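Local atomic coordinates of type II restriction enzyme BsoBI (Geobacillus stearothermophilus, PDB entry 1DC1), a protein that recognises the double-stranded DNA sequence 5'-CYCGRG-3' as a homodimer and cleaves it after the first C, leaving 5'-phosphate ends. Residues Lys158-Asp161 and Lys166-Asn169; Gly186-Ile191 and His195-Tyr200; Ala145-Leu150 and Glu175-Leu180. All coordinates share one frame; numbering follows the deposited sequence.

Interaction 1 (Lys158-Asp161 and Lys166-Asn169); sequences KWLD and KYTN. With nucleotides of chain B.
Leu160 reaches across to the loop residues 166-169 with both of its methyl groups, and each meets backbone more than side chain. CD1 lies 3.6 Å from Asn169 O and also comes near Thr168 N, while CD2 sits 3.7 Å from Tyr167 O and 4.1 Å from Tyr167 CB. With chi1 at -160° CG stands opposite the backbone N of Leu160, and chi2 of 62° turns the two methyls to the loop. Tyr167 points its ring past the end of the strand: Leu160 CD2 approaches the ring obliquely, whereas Asp161 O lies at the ring edge, near its plane, 4.0 Å from CE1. The two segments are the last part of strand 157-161 and the connection that brings the chain back to antiparallel strand 170-172, the outermost at that end of the mixed sheet. No direct hydrogen bond joins them; a water accepts from Asp161 N at 3.0 Å and also lies very close to Asn169 O, so that this second link is doubtful. The carboxylate of Asp161 turns to a salt bridge with Arg163. At its far end the phenol meets DNA: Tyr167 OH donates to OP1 of nucleotide DT13 of chain B at 2.6 Å, and O5' of the same nucleotide lies at the ring edge, 3.5 Å from Tyr167 CE2. Lys165 NZ also hydrogen-bonds to this hydroxyl.

Interaction 2 (Gly186-Ile191 and His195-Tyr200); sequences GISWTI and HRTLMY
Trp189 spreads its indole beneath the root of Arg196, whose CB stands over one face of the five-membered ring, 3.7 Å from the centroid and 24° off the normal, a CH-pi contact. CG of Arg196 follows at 3.6 Å from Trp189 NE1 before the chain bends away at chi2, taking the guanidinium past the ring with the two planes 76° apart and NE to the C-terminal carboxylate of Ile323. The indole lies flat across the neighbouring strand because chi1 of 62° places CG between the backbone N and carbonyl carbon; its six-membered ring then runs on to Leu198, with CZ3 4.0 Å from Leu198 CB. Replacing Trp189 by alanine removes the indole and is likely to leave Arg196 CB and Leu198 CB facing a gap and Ile321 O without its N-H donor. Ser188 and Thr197 pair on the opposite face, their OG and OG1 3.1 Å apart, with Arg196 O equally close to Ser188 OG; Thr197 OG1 also bonds to Cys218 O. Trp189 and Arg196 form a hydrogen-bonded pair, with Arg196 N to Trp189 O at 2.7 Å, and Ile187 with Leu198 forms another. Gly186 faces Met199 across a non-hydrogen-bonded position, where Gly186 CA makes a close approach of 2.9 Å to Leu198 O. The pattern is that of an antiparallel beta hairpin, here two interior, neighbouring strands of the mixed sheet in a PDDEXK-clan nuclease fold.

Interaction 3 (Ala145-Leu150 and Glu175-Leu180); sequences AIISAL and EDDYEL
Helix-to-loop packing, buried and narrow, in which one isoleucine meets a leucine and a carboxylate, sets helix 110-152 against the loop that leads from strand 170-172 to strand 184-191. Ile147 supplies its whole helical side. With chi1 at 68°, CG1 stands between the backbone N and the carbonyl carbon, and the extended side chain carries CD1 out to the loop, 3.9 Å from Leu180 CD2, the two side chains passing at a slant. Ile147 and Asp177 run past each other in opposite directions, so the carboxylate lies alongside the isoleucine, with Asp177 OD2 4.0 Å from CD1 and 4.1 Å from CB. The loop is folded as a type II beta turn from Asp177 to Leu180, closed by Leu180 N to Asp177 O at 2.9 Å, and both end residues of the turn point their side chains toward the helix; just before it, Asp176 OD1 accepts from Tyr178 N at 2.9 Å in an Asx turn. Although buried, the Asp177 carboxylate has polar partners: OD1 forms a salt bridge with Arg144 and OD2 a hydrogen bond with Tyr157. Nearby Asp151 would tend to raise the proton affinity of Asp177, Arg144 to lower it. Tyr157 also packs against both Ile147 and Leu180.

After several earlier helices the chain reaches helix 110-152, whose residues 145-150 open interaction 3. It then enters strand 157-161, turns back through 166-169 and so closes interaction 1, a short loop nested inside the longer one that interaction 3 completes at 175-180. Interaction 2 follows in series, pairing 186-191 with 195-200. Strand 157-161 lies beside strand 184-191, so interactions 1 and 2 share one sheet, joined by probable backbone hydrogen bonds such as Lys158 O to Ser188 N. Interaction 3 covers that sheet: Ile147 and Leu150 pack on Ile187, Leu150 also on Trp189, and Leu180 reaches both Ile187 and Trp159.

Interaction 1 (Lys158-Asp161 and Lys166-Asn169)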
loop_
_atom_site.group_PDB
_atom_site.type_symbol
_atom_site.label_atom_id
_atom_site.label_comp_id
_atom_site.label_asym_id
_atom_site.label_seq_id
_atom_site.Cartn_x
_atom_site.Cartn_y
_atom_site.Cartn_z
ATOM N N LYS D 158 18.444 -26.285 -13.677
ATOM C CA LYS D 158 17.158 -26.660 -14.235
ATOM C C LYS D 158 16.235 -25.543 -13.810
ATOM O O LYS D 158 16.520 -24.852 -12.823
ATOM C CB LYS D 158 16.688 -27.977 -13.646
ATOM C CG LYS D 158 17.734 -29.069 -13.788
ATOM C CD LYS D 158 17.230 -30.353 -13.240
ATOM C CE LYS D 158 16.618 -31.167 -14.321
ATOM N NZ LYS D 158 17.689 -31.997 -14.901
ATOM N N TRP D 159 15.173 -25.329 -14.574
ATOM C CA TRP D 159 14.258 -24.293 -14.219
ATOM C C TRP D 159 12.822 -24.746 -14.304
ATOM O O TRP D 159 12.500 -25.729 -14.948
ATOM C CB TRP D 159 14.499 -23.093 -15.090
ATOM C CG TRP D 159 14.085 -23.307 -16.487
ATOM C CD1 TRP D 159 14.677 -24.127 -17.402
ATOM C CD2 TRP D 159 13.017 -22.618 -17.180
ATOM N NE1 TRP D 159 14.050 -23.981 -18.630
ATOM C CE2 TRP D 159 13.034 -23.066 -18.514
ATOM C CE3 TRP D 159 12.055 -21.663 -16.791
ATOM C CZ2 TRP D 159 12.123 -22.594 -19.465
ATOM C CZ3 TRP D 159 11.164 -21.198 -17.726
ATOM C CH2 TRP D 159 11.201 -21.661 -19.051
ATOM N N LEU D 160 11.966 -24.007 -13.621
ATOM C CA LEU D 160 10.547 -24.284 -13.546
ATOM C C LEU D 160 9.793 -23.113 -14.184
ATOM O O LEU D 160 9.966 -21.946 -13.825
ATOM C CB LEU D 160 10.154 -24.521 -12.066
ATOM C CG LEU D 160 8.858 -25.280 -11.784
ATOM C CD1 LEU D 160 8.894 -26.722 -12.332
ATOM C CD2 LEU D 160 8.637 -25.283 -10.296
ATOM N N ASP D 161 8.976 -23.457 -15.162
ATOM C CA ASP D 161 8.219 -22.483 -15.922
ATOM C C ASP D 161 6.976 -22.028 -15.172
ATOM O O ASP D 161 6.060 -22.836 -14.946
ATOM C CB ASP D 161 7.834 -23.136 -17.249
ATOM C CG ASP D 161 7.455 -22.122 -18.311
ATOM O OD1 ASP D 161 6.815 -21.102 -17.969
ATOM O OD2 ASP D 161 7.794 -22.354 -19.488
ATOM N N LYS D 166 1.339 -26.952 -12.843
ATOM C CA LYS D 166 1.492 -28.175 -12.093
ATOM C C LYS D 166 2.773 -27.910 -11.307
ATOM O O LYS D 166 3.007 -28.526 -10.280
ATOM C CB LYS D 166 1.692 -29.392 -12.986
ATOM C CG LYS D 166 0.972 -29.346 -14.321
ATOM C CD LYS D 166 1.692 -30.266 -15.339
ATOM C CE LYS D 166 1.640 -29.755 -16.808
ATOM N NZ LYS D 166 0.582 -28.732 -17.143
ATOM N N TYR D 167 3.589 -26.967 -11.791
ATOM C CA TYR D 167 4.851 -26.602 -11.155
ATOM C C TYR D 167 5.634 -27.827 -10.786
ATOM O O TYR D 167 6.113 -27.947 -9.653
ATOM C CB TYR D 167 4.639 -25.819 -9.873
ATOM C CG TYR D 167 4.159 -24.428 -10.110
ATOM C CD1 TYR D 167 4.613 -23.695 -11.217
ATOM C CD2 TYR D 167 3.256 -23.826 -9.226
ATOM C CE1 TYR D 167 4.194 -22.408 -11.440
ATOM C CE2 TYR D 167 2.824 -22.527 -9.440
ATOM C CZ TYR D 167 3.298 -21.826 -10.550
ATOM O OH TYR D 167 2.856 -20.557 -10.786
ATOM N N THR D 168 5.781 -28.736 -11.729
ATOM C CA THR D 168 6.518 -29.945 -11.442
ATOM C C THR D 168 7.566 -30.239 -12.508
ATOM O O THR D 168 8.559 -30.907 -12.233
ATOM C CB THR D 168 5.540 -31.148 -11.364
ATOM O OG1 THR D 168 6.192 -32.242 -10.702
ATOM C CG2 THR D 168 5.064 -31.576 -12.801
ATOM N N ASN D 169 7.356 -29.739 -13.721
ATOM C CA ASN D 169 8.290 -30.050 -14.804
ATOM C C ASN D 169 9.582 -29.239 -14.830
ATOM O O ASN D 169 9.659 -28.199 -15.478
ATOM C CB ASN D 169 7.578 -29.942 -16.152
ATOM C CG ASN D 169 8.428 -30.476 -17.313
ATOM O OD1 ASN D 169 9.107 -31.511 -17.205
ATOM N ND2 ASN D 169 8.382 -29.767 -18.437
ATOM P P DT B 13 0.160 -18.932 -9.213
ATOM O OP1 DT B 13 0.920 -18.908 -10.498
ATOM O OP2 DT B 13 -1.263 -19.422 -9.217
ATOM O "O5'" DT B 13 0.998 -19.790 -8.154
HETATM O O HOH W 1 8.122 -26.307 -15.721
#

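Interaction 2 (Gly186-Ile191 and His195-Tyr200)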
loop_
_atom_site.group_PDB
_atom_site.type_symbol
_atom_site.label_atom_id
_atom_site.label_comp_id
_atom_site.label_asym_id
_atom_site.label_seq_id
_atom_site.Cartn_x
_atom_site.Cartn_y
_atom_site.Cartn_z
ATOM N N GLY D 186 11.223 -20.984 -10.470
ATOM C CA GLY D 186 12.253 -21.559 -9.616
ATOM C C GLY D 186 13.479 -21.949 -10.434
ATOM O O GLY D 186 13.399 -22.068 -11.661
ATOM N N ILE D 187 14.607 -22.143 -9.761
ATOM C CA ILE D 187 15.866 -22.501 -10.420
ATOM C C ILE D 187 16.486 -23.524 -9.500
ATOM O O ILE D 187 16.375 -23.408 -8.262
ATOM C CB ILE D 187 16.815 -21.280 -10.533
ATOM C CG1 ILE D 187 16.150 -20.198 -11.404
ATOM C CG2 ILE D 187 18.240 -21.709 -11.011
ATOM C CD1 ILE D 187 16.063 -20.547 -12.870
ATOM N N SER D 188 17.119 -24.527 -10.088
ATOM C CA SER D 188 17.731 -25.564 -9.285
ATOM C C SER D 188 19.134 -25.901 -9.764
ATOM O O SER D 188 19.362 -26.008 -10.953
ATOM C CB SER D 188 16.833 -26.787 -9.345
ATOM O OG SER D 188 17.309 -27.755 -8.438
ATOM N N TRP D 189 20.075 -26.095 -8.853
ATOM C CA TRP D 189 21.454 -26.441 -9.228
ATOM C C TRP D 189 22.114 -27.365 -8.178
ATOM O O TRP D 189 21.519 -27.740 -7.144
ATOM C CB TRP D 189 22.334 -25.188 -9.353
ATOM C CG TRP D 189 22.466 -24.425 -8.038
ATOM C CD1 TRP D 189 23.489 -24.513 -7.100
ATOM C CD2 TRP D 189 21.523 -23.439 -7.522
ATOM N NE1 TRP D 189 23.228 -23.631 -6.052
ATOM C CE2 TRP D 189 22.042 -22.969 -6.280
ATOM C CE3 TRP D 189 20.300 -22.915 -7.996
ATOM C CZ2 TRP D 189 21.358 -21.984 -5.504
ATOM C CZ3 TRP D 189 19.627 -21.936 -7.234
ATOM C CH2 TRP D 189 20.150 -21.485 -6.014
ATOM N N THR D 190 23.356 -27.738 -8.464
ATOM C CA THR D 190 24.148 -28.584 -7.576
ATOM C C THR D 190 25.516 -27.914 -7.469
ATOM O O THR D 190 26.139 -27.592 -8.476
ATOM C CB THR D 190 24.345 -29.998 -8.125
ATOM O OG1 THR D 190 23.084 -30.642 -8.260
ATOM C CG2 THR D 190 25.198 -30.811 -7.175
ATOM N N ILE D 191 25.958 -27.690 -6.239
ATOM C CA ILE D 191 27.238 -27.059 -5.989
ATOM C C ILE D 191 27.938 -27.900 -4.904
ATOM O O ILE D 191 27.358 -28.183 -3.873
ATOM C CB ILE D 191 27.040 -25.578 -5.504
ATOM C CG1 ILE D 191 28.366 -25.011 -5.018
ATOM C CG2 ILE D 191 26.022 -25.498 -4.374
ATOM C CD1 ILE D 191 29.074 -24.204 -6.069
ATOM N N HIS D 195 22.546 -30.327 -3.572
ATOM C CA HIS D 195 21.455 -29.917 -4.469
ATOM C C HIS D 195 20.714 -28.748 -3.852
ATOM O O HIS D 195 20.363 -28.777 -2.679
ATOM C CB HIS D 195 20.463 -31.048 -4.689
ATOM C CG HIS D 195 21.093 -32.265 -5.256
ATOM N ND1 HIS D 195 21.399 -32.378 -6.593
ATOM C CD2 HIS D 195 21.592 -33.370 -4.651
ATOM C CE1 HIS D 195 22.064 -33.503 -6.788
ATOM N NE2 HIS D 195 22.195 -34.122 -5.625
ATOM N N ARG D 196 20.442 -27.738 -4.655
ATOM C CA ARG D 196 19.795 -26.548 -4.160
ATOM C C ARG D 196 18.646 -26.169 -5.068
ATOM O O ARG D 196 18.813 -26.164 -6.278
ATOM C CB ARG D 196 20.825 -25.391 -4.097
ATOM C CG ARG D 196 22.118 -25.720 -3.334
ATOM C CD ARG D 196 21.821 -25.712 -1.855
ATOM N NE ARG D 196 22.932 -25.922 -0.917
ATOM C CZ ARG D 196 23.018 -26.990 -0.122
ATOM N NH1 ARG D 196 22.078 -27.916 -0.186
ATOM N NH2 ARG D 196 23.958 -27.079 0.809
ATOM N N THR D 197 17.483 -25.850 -4.484
ATOM C CA THR D 197 16.309 -25.439 -5.262
ATOM C C THR D 197 15.715 -24.109 -4.720
ATOM O O THR D 197 15.254 -24.001 -3.552
ATOM C CB THR D 197 15.228 -26.568 -5.256
ATOM O OG1 THR D 197 15.808 -27.777 -5.756
ATOM C CG2 THR D 197 14.010 -26.205 -6.129
ATOM N N LEU D 198 15.760 -23.094 -5.577
ATOM C CA LEU D 198 15.208 -21.791 -5.244
ATOM C C LEU D 198 13.790 -21.680 -5.845
ATOM O O LEU D 198 13.543 -22.013 -7.017
ATOM C CB LEU D 198 16.105 -20.674 -5.795
ATOM C CG LEU D 198 15.552 -19.241 -5.656
ATOM C CD1 LEU D 198 16.174 -18.618 -4.452
ATOM C CD2 LEU D 198 15.886 -18.418 -6.908
ATOM N N MET D 199 12.843 -21.235 -5.030
ATOM C CA MET D 199 11.481 -21.054 -5.508
ATOM C C MET D 199 11.002 -19.685 -5.044
ATOM O O MET D 199 11.394 -19.227 -3.990
ATOM C CB MET D 199 10.542 -22.087 -4.894
ATOM C CG MET D 199 10.832 -23.523 -5.268
ATOM S SD MET D 199 10.093 -24.044 -6.786
ATOM C CE MET D 199 8.318 -23.749 -6.588
ATOM N N TYR D 200 10.144 -19.059 -5.829
ATOM C CA TYR D 200 9.587 -17.773 -5.452
ATOM C C TYR D 200 8.121 -17.891 -5.002
ATOM O O TYR D 200 7.377 -18.737 -5.493
ATOM C CB TYR D 200 9.665 -16.830 -6.643
ATOM C CG TYR D 200 11.075 -16.442 -7.004
ATOM C CD1 TYR D 200 11.753 -15.476 -6.258
ATOM C CD2 TYR D 200 11.708 -16.971 -8.144
ATOM C CE1 TYR D 200 13.009 -15.022 -6.631
ATOM C CE2 TYR D 200 12.975 -16.520 -8.529
ATOM C CZ TYR D 200 13.604 -15.532 -7.756
ATOM O OH TYR D 200 14.805 -14.966 -8.133
#

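Interaction 3 (Ala145-Leu150 and Glu175-Leu180)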
loop_
_atom_site.group_PDB
_atom_site.type_symbol
_atom_site.label_atom_id
_atom_site.label_comp_id
_atom_site.label_asym_id
_atom_site.label_seq_id
_atom_site.Cartn_x
_atom_site.Cartn_y
_atom_site.Cartn_z
ATOM N N ALA D 145 20.156 -12.275 -12.218
ATOM C CA ALA D 145 21.437 -12.225 -11.488
ATOM C C ALA D 145 21.897 -13.645 -11.029
ATOM O O ALA D 145 23.073 -13.983 -11.095
ATOM C CB ALA D 145 21.318 -11.281 -10.297
ATOM N N ILE D 146 20.945 -14.468 -10.598
ATOM C CA ILE D 146 21.188 -15.829 -10.154
ATOM C C ILE D 146 21.644 -16.699 -11.330
ATOM O O ILE D 146 22.677 -17.349 -11.230
ATOM C CB ILE D 146 19.891 -16.452 -9.534
ATOM C CG1 ILE D 146 19.508 -15.697 -8.222
ATOM C CG2 ILE D 146 20.070 -18.026 -9.385
ATOM C CD1 ILE D 146 19.859 -16.416 -6.972
ATOM N N ILE D 147 20.887 -16.734 -12.426
ATOM C CA ILE D 147 21.302 -17.551 -13.579
ATOM C C ILE D 147 22.600 -17.056 -14.225
ATOM O O ILE D 147 23.413 -17.860 -14.648
ATOM C CB ILE D 147 20.126 -17.783 -14.619
ATOM C CG1 ILE D 147 19.695 -16.519 -15.345
ATOM C CG2 ILE D 147 18.924 -18.392 -13.852
ATOM C CD1 ILE D 147 18.479 -16.780 -16.208
ATOM N N SER D 148 22.837 -15.747 -14.256
ATOM C CA SER D 148 24.113 -15.278 -14.786
ATOM C C SER D 148 25.256 -15.727 -13.886
ATOM O O SER D 148 26.307 -16.125 -14.385
ATOM C CB SER D 148 24.129 -13.773 -14.930
ATOM O OG SER D 148 23.499 -13.497 -16.155
ATOM N N ALA D 149 25.067 -15.670 -12.573
ATOM C CA ALA D 149 26.092 -16.144 -11.661
ATOM C C ALA D 149 26.402 -17.643 -11.918
ATOM O O ALA D 149 27.563 -18.049 -11.880
ATOM C CB ALA D 149 25.652 -15.953 -10.219
ATOM N N LEU D 150 25.376 -18.464 -12.170
ATOM C CA LEU D 150 25.564 -19.912 -12.444
ATOM C C LEU D 150 26.282 -20.052 -13.784
ATOM O O LEU D 150 27.236 -20.840 -13.897
ATOM C CB LEU D 150 24.221 -20.702 -12.510
ATOM C CG LEU D 150 23.468 -20.826 -11.164
ATOM C CD1 LEU D 150 22.031 -21.252 -11.306
ATOM C CD2 LEU D 150 24.203 -21.824 -10.346
ATOM N N GLU D 175 20.387 -23.641 -24.218
ATOM C CA GLU D 175 21.760 -23.177 -24.598
ATOM C C GLU D 175 21.974 -21.664 -24.353
ATOM O O GLU D 175 23.007 -21.230 -23.819
ATOM C CB GLU D 175 22.052 -23.484 -26.076
ATOM C CG GLU D 175 23.485 -23.224 -26.465
ATOM C CD GLU D 175 24.456 -23.965 -25.581
ATOM O OE1 GLU D 175 24.271 -25.189 -25.402
ATOM O OE2 GLU D 175 25.399 -23.324 -25.066
ATOM N N ASP D 176 20.994 -20.874 -24.783
ATOM C CA ASP D 176 21.009 -19.448 -24.537
ATOM C C ASP D 176 19.821 -19.180 -23.614
ATOM O O ASP D 176 18.662 -19.271 -24.031
ATOM C CB ASP D 176 20.849 -18.659 -25.841
ATOM C CG ASP D 176 21.035 -17.167 -25.641
ATOM O OD1 ASP D 176 21.053 -16.678 -24.480
ATOM O OD2 ASP D 176 21.185 -16.466 -26.656
ATOM N N ASP D 177 20.101 -18.853 -22.369
ATOM C CA ASP D 177 19.023 -18.576 -21.445
ATOM C C ASP D 177 18.603 -17.077 -21.433
ATOM O O ASP D 177 18.041 -16.557 -20.462
ATOM C CB ASP D 177 19.381 -19.143 -20.047
ATOM C CG ASP D 177 20.481 -18.368 -19.353
ATOM O OD1 ASP D 177 20.719 -17.198 -19.733
ATOM O OD2 ASP D 177 21.098 -18.912 -18.408
ATOM N N TYR D 178 18.852 -16.395 -22.546
ATOM C CA TYR D 178 18.440 -15.009 -22.693
ATOM C C TYR D 178 16.971 -14.880 -22.281
ATOM O O TYR D 178 16.093 -15.600 -22.801
ATOM C CB TYR D 178 18.577 -14.602 -24.147
ATOM C CG TYR D 178 18.238 -13.177 -24.403
ATOM C CD1 TYR D 178 16.946 -12.805 -24.789
ATOM C CD2 TYR D 178 19.225 -12.198 -24.324
ATOM C CE1 TYR D 178 16.650 -11.481 -25.096
ATOM C CE2 TYR D 178 18.951 -10.865 -24.634
ATOM C CZ TYR D 178 17.663 -10.500 -25.021
ATOM O OH TYR D 178 17.399 -9.172 -25.332
ATOM N N GLU D 179 16.697 -13.972 -21.355
ATOM C CA GLU D 179 15.333 -13.741 -20.892
ATOM C C GLU D 179 14.591 -14.913 -20.274
ATOM O O GLU D 179 13.356 -14.857 -20.177
ATOM C CB GLU D 179 14.452 -13.184 -22.018
ATOM C CG GLU D 179 14.591 -11.684 -22.180
ATOM C CD GLU D 179 13.674 -11.107 -23.254
ATOM O OE1 GLU D 179 13.031 -11.893 -24.003
ATOM O OE2 GLU D 179 13.603 -9.855 -23.346
ATOM N N LEU D 180 15.313 -15.973 -19.877
ATOM C CA LEU D 180 14.664 -17.125 -19.197
ATOM C C LEU D 180 14.009 -16.671 -17.860
ATOM O O LEU D 180 12.986 -17.247 -17.453
ATOM C CB LEU D 180 15.663 -18.281 -18.924
ATOM C CG LEU D 180 15.205 -19.535 -18.135
ATOM C CD1 LEU D 180 15.911 -20.791 -18.647
ATOM C CD2 LEU D 180 15.539 -19.339 -16.665
#